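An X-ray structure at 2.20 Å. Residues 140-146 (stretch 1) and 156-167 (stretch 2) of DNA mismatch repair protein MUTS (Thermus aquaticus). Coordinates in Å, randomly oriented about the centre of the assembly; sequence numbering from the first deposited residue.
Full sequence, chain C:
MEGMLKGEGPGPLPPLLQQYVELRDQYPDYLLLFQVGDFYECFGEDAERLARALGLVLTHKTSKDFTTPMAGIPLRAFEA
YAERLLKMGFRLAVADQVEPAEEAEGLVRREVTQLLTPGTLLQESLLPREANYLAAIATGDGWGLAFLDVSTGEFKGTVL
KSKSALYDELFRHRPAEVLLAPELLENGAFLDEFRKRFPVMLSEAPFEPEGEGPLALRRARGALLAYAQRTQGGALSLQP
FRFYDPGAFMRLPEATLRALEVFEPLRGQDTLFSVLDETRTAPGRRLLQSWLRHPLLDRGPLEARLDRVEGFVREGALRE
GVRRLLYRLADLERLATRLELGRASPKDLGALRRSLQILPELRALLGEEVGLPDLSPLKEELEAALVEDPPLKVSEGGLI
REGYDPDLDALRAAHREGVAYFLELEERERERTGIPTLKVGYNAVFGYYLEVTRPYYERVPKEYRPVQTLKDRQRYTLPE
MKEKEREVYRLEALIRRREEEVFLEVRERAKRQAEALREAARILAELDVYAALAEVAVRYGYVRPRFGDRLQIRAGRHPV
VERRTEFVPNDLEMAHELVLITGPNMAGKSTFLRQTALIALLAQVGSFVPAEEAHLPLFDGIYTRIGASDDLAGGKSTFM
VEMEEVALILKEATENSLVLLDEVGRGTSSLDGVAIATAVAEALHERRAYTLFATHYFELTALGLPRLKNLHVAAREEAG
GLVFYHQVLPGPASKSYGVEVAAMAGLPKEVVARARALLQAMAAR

Stretch 1, residues 140-146: GDGWGLA
Stretch 2 156-167: KGTVLKSKSALY

The apolar centre of the contact lies where the side chains of Trp-143 and Leu-145, on one face of a two-stranded antiparallel pairing, meet Leu-160 and the first turn of the helix that begins at Lys-163. Leu-166 points its CA-to-CB bond toward the strand and, with chi1 t and chi2 p, reaches both residues: its CD2 lies 3.4 Å from Trp-143 CE3 and its CD1 3.5 Å from Leu-145 CG. Leu-145 (chi1 t, chi2 -146°) also packs its CB 4.0 Å from Leu-160 CD1; Leu-160 has chi1 m and chi2 109°. The helix covers this face and runs nearly parallel to strand 143-146, at 5°, with 9.2 Å between the axes, a spacing filled by these side chains.

Trp-143 (chi1 m, chi2 88°) has the largest area covered by the other stretch, 148 Å² of residue surface. Lys-163 CA sits over one face of its indole, 4.2 Å from the centroid of the five-membered ring and 22° off the ring normal, a CH-pi contact. The CA-to-CB bond of Lys-163 points sideways; its side chain has chi1 to chi4 t, t, p, t, and its NZ is hydrogen-bonded elsewhere in the structure.

Beneath these side chains, strands 143-146 and 156-160 run at 165°, with a closest axial approach of 4.6 Å. Trp-143 pairs with Leu-160 and Leu-145 with Thr-158, each through two hydrogen bonds: Trp-143 N to Leu-160 O (2.8 Å), Leu-160 N to Trp-143 O (2.9 Å), Leu-145 N to Thr-158 O (3.0 Å) and Thr-158 N to Leu-145 O (2.8 Å). The Gly-144/Val-159 pair between them and the Ala-146/Gly-157 pair beyond are non-hydrogen-bonded and belong to the opposite face. The latter brings the CA atoms of Ala-146 and Gly-157 to 3.8 Å; a CB on Gly-157 would clash with Leu-145 O. CA-H...O contacts supplement the ladder, from Val-159 CA to Trp-143 O (3.2 Å) and from Ala-146 CA to Lys-156 O (3.3 Å).

Toward the edge, Gly-142 has phi/psi of 115/-180°, a conformation that itself calls for glycine; a CB would also clash with Val-159 CG1. Val-159, chi1 t, places CG1 4.0 Å from Asp-141 O. After the strand, Lys-161 (phi/psi -82/-33°) and Ser-162 (-119/169°) turn the chain into the helix. Ser-162, chi1 p, caps it: its OG accepts from Ala-165 N at 3.3 Å, while its backbone O accepts from Leu-166 N at 3.2 Å. The exposed Lys-161 directs its CA-to-CB bond away from the contact.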

# COMPACT_ATOMS: atom_id res chain seq x y z
N GLY C 140 -12.56 23.12 -27.58
CA GLY C 140 -12.80 23.53 -28.95
C GLY C 140 -14.27 23.39 -29.29
O GLY C 140 -14.68 22.43 -29.94
N ASP C 141 -15.05 24.36 -28.83
CA ASP C 141 -16.49 24.38 -29.03
C ASP C 141 -17.11 23.38 -28.06
O ASP C 141 -17.94 22.55 -28.45
CB ASP C 141 -16.86 24.02 -30.47
CG ASP C 141 -16.31 25.02 -31.48
OD1 ASP C 141 -16.39 26.24 -31.20
OD2 ASP C 141 -15.82 24.59 -32.55
N GLY C 142 -16.67 23.45 -26.80
CA GLY C 142 -17.16 22.55 -25.77
C GLY C 142 -16.04 21.65 -25.25
O GLY C 142 -14.89 21.76 -25.70
N TRP C 143 -16.36 20.77 -24.30
CA TRP C 143 -15.36 19.86 -23.78
C TRP C 143 -15.44 18.51 -24.49
O TRP C 143 -16.44 17.79 -24.36
CB TRP C 143 -15.54 19.65 -22.27
CG TRP C 143 -15.31 20.89 -21.43
CD1 TRP C 143 -16.23 21.83 -21.09
CD2 TRP C 143 -14.08 21.30 -20.82
NE1 TRP C 143 -15.66 22.80 -20.30
CE2 TRP C 143 -14.34 22.50 -20.12
CE3 TRP C 143 -12.78 20.77 -20.79
CZ2 TRP C 143 -13.35 23.18 -19.40
CZ3 TRP C 143 -11.79 21.45 -20.08
CH2 TRP C 143 -12.09 22.65 -19.39
N GLY C 144 -14.40 18.18 -25.25
CA GLY C 144 -14.36 16.91 -25.96
C GLY C 144 -13.76 15.83 -25.08
O GLY C 144 -12.71 16.03 -24.49
N LEU C 145 -14.44 14.69 -24.99
CA LEU C 145 -13.98 13.58 -24.16
C LEU C 145 -14.12 12.31 -25.00
O LEU C 145 -15.21 12.02 -25.51
CB LEU C 145 -14.87 13.47 -22.92
CG LEU C 145 -14.44 12.79 -21.62
CD1 LEU C 145 -15.67 12.13 -21.00
CD2 LEU C 145 -13.36 11.77 -21.84
N ALA C 146 -13.03 11.56 -25.15
CA ALA C 146 -13.07 10.32 -25.93
C ALA C 146 -12.33 9.20 -25.22
O ALA C 146 -11.35 9.43 -24.51
CB ALA C 146 -12.47 10.54 -27.31
N LYS C 156 -15.18 5.39 -28.37
CA LYS C 156 -16.31 6.29 -28.21
C LYS C 156 -15.96 7.64 -27.59
O LYS C 156 -14.89 7.83 -26.99
CB LYS C 156 -17.39 5.62 -27.35
CG LYS C 156 -16.89 5.15 -25.99
CD LYS C 156 -18.03 4.73 -25.08
CE LYS C 156 -17.52 4.31 -23.72
NZ LYS C 156 -18.66 3.94 -22.82
N GLY C 157 -16.89 8.59 -27.72
CA GLY C 157 -16.65 9.90 -27.16
C GLY C 157 -17.87 10.78 -27.25
O GLY C 157 -18.86 10.41 -27.88
N THR C 158 -17.79 11.94 -26.63
CA THR C 158 -18.89 12.88 -26.62
C THR C 158 -18.39 14.29 -26.32
O THR C 158 -17.21 14.50 -26.05
CB THR C 158 -19.94 12.48 -25.55
OG1 THR C 158 -21.07 13.34 -25.63
CG2 THR C 158 -19.34 12.59 -24.16
N VAL C 159 -19.29 15.26 -26.39
CA VAL C 159 -18.93 16.62 -26.09
C VAL C 159 -19.82 17.03 -24.93
O VAL C 159 -20.99 16.64 -24.88
CB VAL C 159 -19.15 17.57 -27.29
CG1 VAL C 159 -18.90 19.01 -26.86
CG2 VAL C 159 -18.20 17.21 -28.42
N LEU C 160 -19.27 17.78 -23.99
CA LEU C 160 -20.04 18.23 -22.84
C LEU C 160 -19.94 19.74 -22.76
O LEU C 160 -18.95 20.32 -23.20
CB LEU C 160 -19.52 17.58 -21.57
CG LEU C 160 -19.60 16.06 -21.69
CD1 LEU C 160 -18.20 15.49 -21.84
CD2 LEU C 160 -20.31 15.48 -20.50
N LYS C 161 -20.96 20.38 -22.21
CA LYS C 161 -21.00 21.84 -22.11
C LYS C 161 -20.24 22.43 -20.94
O LYS C 161 -19.69 23.53 -21.06
CB LYS C 161 -22.45 22.31 -22.07
CG LYS C 161 -23.42 21.22 -21.67
CD LYS C 161 -23.10 20.63 -20.30
CE LYS C 161 -23.47 19.17 -20.29
NZ LYS C 161 -22.83 18.53 -21.46
N SER C 162 -20.20 21.73 -19.82
CA SER C 162 -19.50 22.25 -18.66
C SER C 162 -18.35 21.35 -18.23
O SER C 162 -18.19 20.23 -18.72
CB SER C 162 -20.47 22.45 -17.49
OG SER C 162 -21.03 21.23 -17.04
N LYS C 163 -17.53 21.87 -17.32
CA LYS C 163 -16.38 21.15 -16.80
C LYS C 163 -16.91 20.10 -15.83
O LYS C 163 -16.36 19.00 -15.72
CB LYS C 163 -15.46 22.13 -16.08
CG LYS C 163 -14.12 21.58 -15.66
CD LYS C 163 -13.26 22.71 -15.11
CE LYS C 163 -13.99 23.46 -14.00
NZ LYS C 163 -13.17 24.53 -13.39
N SER C 164 -17.98 20.45 -15.14
CA SER C 164 -18.62 19.56 -14.18
C SER C 164 -19.05 18.26 -14.86
O SER C 164 -18.73 17.18 -14.38
CB SER C 164 -19.86 20.24 -13.59
OG SER C 164 -19.77 20.28 -12.18
N ALA C 165 -19.77 18.39 -15.97
CA ALA C 165 -20.24 17.23 -16.72
C ALA C 165 -19.07 16.45 -17.29
O ALA C 165 -19.10 15.22 -17.36
CB ALA C 165 -21.18 17.66 -17.83
N LEU C 166 -18.03 17.15 -17.71
CA LEU C 166 -16.86 16.47 -18.25
C LEU C 166 -16.32 15.56 -17.16
O LEU C 166 -16.20 14.36 -17.35
CB LEU C 166 -15.78 17.47 -18.66
CG LEU C 166 -14.40 16.81 -18.88
CD1 LEU C 166 -14.45 15.90 -20.11
CD2 LEU C 166 -13.34 17.89 -19.03
N TYR C 167 -15.98 16.16 -16.02
CA TYR C 167 -15.45 15.38 -14.91
C TYR C 167 -16.32 14.19 -14.55
O TYR C 167 -15.80 13.10 -14.33
CB TYR C 167 -15.22 16.27 -13.68
CG TYR C 167 -14.05 17.24 -13.84
CD1 TYR C 167 -13.22 17.19 -14.96
CD2 TYR C 167 -13.79 18.20 -12.87
CE1 TYR C 167 -12.15 18.08 -15.12
CE2 TYR C 167 -12.72 19.09 -13.01
CZ TYR C 167 -11.91 19.03 -14.14
OH TYR C 167 -10.88 19.93 -14.28